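Local coordinates for DNA repair protein RAD7 (Saccharomyces cerevisiae, PDB 5ZB2), which promotes global genome nucleotide excision repair of damaged, nontranscribed DNA as part of the GGR complex with RAD16 and ABF1, and binds ELC1, at the interface of chains A and B. Sequence-based numbering; all coordinates share one arbitrary frame. Chains: chain A/B, DNA repair protein RAD7.

The interface of chains A and B. Residues chain A 17, 20-21, 24; chain B 38, 66-67, 69.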
# COMPACT_ATOMS: atom_id res chain seq x y z
N SER A 17 18.67 0.18 -12.86
CA SER A 17 17.29 0.63 -12.89
C SER A 17 16.59 0.16 -14.16
O SER A 17 15.43 -0.28 -14.11
CB SER A 17 17.25 2.16 -12.78
OG SER A 17 15.94 2.61 -12.45
N ILE A 20 15.72 -3.52 -13.82
CA ILE A 20 14.60 -3.76 -12.91
C ILE A 20 13.29 -3.59 -13.65
O ILE A 20 12.38 -4.42 -13.54
CB ILE A 20 14.69 -2.83 -11.68
CG1 ILE A 20 15.96 -3.11 -10.88
CG2 ILE A 20 13.46 -3.01 -10.79
CD1 ILE A 20 16.23 -2.10 -9.78
N SER A 21 13.17 -2.52 -14.45
CA SER A 21 11.94 -2.28 -15.19
C SER A 21 11.60 -3.45 -16.10
O SER A 21 10.45 -3.92 -16.13
CB SER A 21 12.07 -0.99 -16.01
OG SER A 21 12.26 0.12 -15.16
N GLN A 24 10.45 -6.30 -14.12
CA GLN A 24 9.09 -6.14 -13.60
C GLN A 24 8.10 -6.97 -14.41
O GLN A 24 7.28 -7.71 -13.85
CB GLN A 24 8.67 -4.67 -13.63
CG GLN A 24 9.43 -3.75 -12.71
CD GLN A 24 8.94 -3.82 -11.28
OE1 GLN A 24 8.47 -4.85 -10.83
NE2 GLN A 24 9.05 -2.71 -10.57
N LEU B 38 16.10 -11.35 -10.15
CA LEU B 38 16.57 -9.98 -10.38
C LEU B 38 18.02 -9.82 -9.96
O LEU B 38 18.84 -9.28 -10.70
CB LEU B 38 15.68 -8.99 -9.63
CG LEU B 38 16.11 -7.52 -9.67
CD1 LEU B 38 16.20 -7.03 -11.10
CD2 LEU B 38 15.16 -6.66 -8.86
N HIS B 66 11.66 1.63 -6.33
CA HIS B 66 12.05 0.80 -7.47
C HIS B 66 13.26 -0.06 -7.12
O HIS B 66 13.21 -1.29 -7.19
CB HIS B 66 12.34 1.71 -8.67
CG HIS B 66 12.46 0.99 -9.98
ND1 HIS B 66 11.43 0.23 -10.51
CD2 HIS B 66 13.47 0.95 -10.88
CE1 HIS B 66 11.82 -0.27 -11.67
NE2 HIS B 66 13.05 0.15 -11.92
N THR B 67 14.36 0.59 -6.71
CA THR B 67 15.58 -0.14 -6.36
C THR B 67 15.44 -0.92 -5.06
O THR B 67 16.20 -1.86 -4.82
CB THR B 67 16.76 0.82 -6.26
OG1 THR B 67 16.45 1.86 -5.33
CG2 THR B 67 17.06 1.43 -7.61
N GLN B 69 13.58 -3.13 -4.43
CA GLN B 69 13.28 -4.53 -4.72
C GLN B 69 14.53 -5.39 -4.75
O GLN B 69 14.42 -6.62 -4.64
CB GLN B 69 12.55 -4.62 -6.06
CG GLN B 69 11.17 -3.97 -6.02
CD GLN B 69 10.48 -4.01 -7.36
OE1 GLN B 69 9.55 -4.79 -7.57
NE2 GLN B 69 10.93 -3.17 -8.28
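A:Ile20 lays its CG2 methyl over one face of the imidazole of B:His66, 3.6 Å from the ring centroid and displaced toward the rim. This CH-pi contact joins the N-terminal helix 8-41 of one Rad7 copy to the loop before the 3-10 helix 67-71 of the other, at the edge of the leucine-rich-repeat domain. The interface is two-fold symmetric; the structure alone does not show its biological role. Histidine suits the place, offering a flat face to the methyl and a donor at its rim: NE2 of B:His66 gives a 3.3 Å hydrogen bond to the backbone O of A:Ser17 (159° at the hydrogen). The acceptor lies in the ring plane. CG of B:His66, anti to the backbone N (chi1 -167°), carries the ring away from the loop to both partners. Small A:Ser17 and A:Ser21 probably let it come this close, OG of A:Ser21 lying 3.3 Å from NE2 of B:His66. Beta-branching lets A:Ile20 serve two partners: CG2 meets the ring, while CG1 lies 3.9 Å from CD1 of B:Leu38. One helical turn on, A:Gln24 crosses B:Gln69 nearly at right angles, amide planes 46° apart. NE2 of B:Gln69 gives O of B:His66 a 3.2 Å hydrogen bond on an in-plane lone pair, fixing its amide. NE2 of A:Gln24 is modelled 3.0 Å from NE2 of B:Gln69, donor facing donor; the A:Gln24 amide probably needs turning over, so that OE1 accepts there.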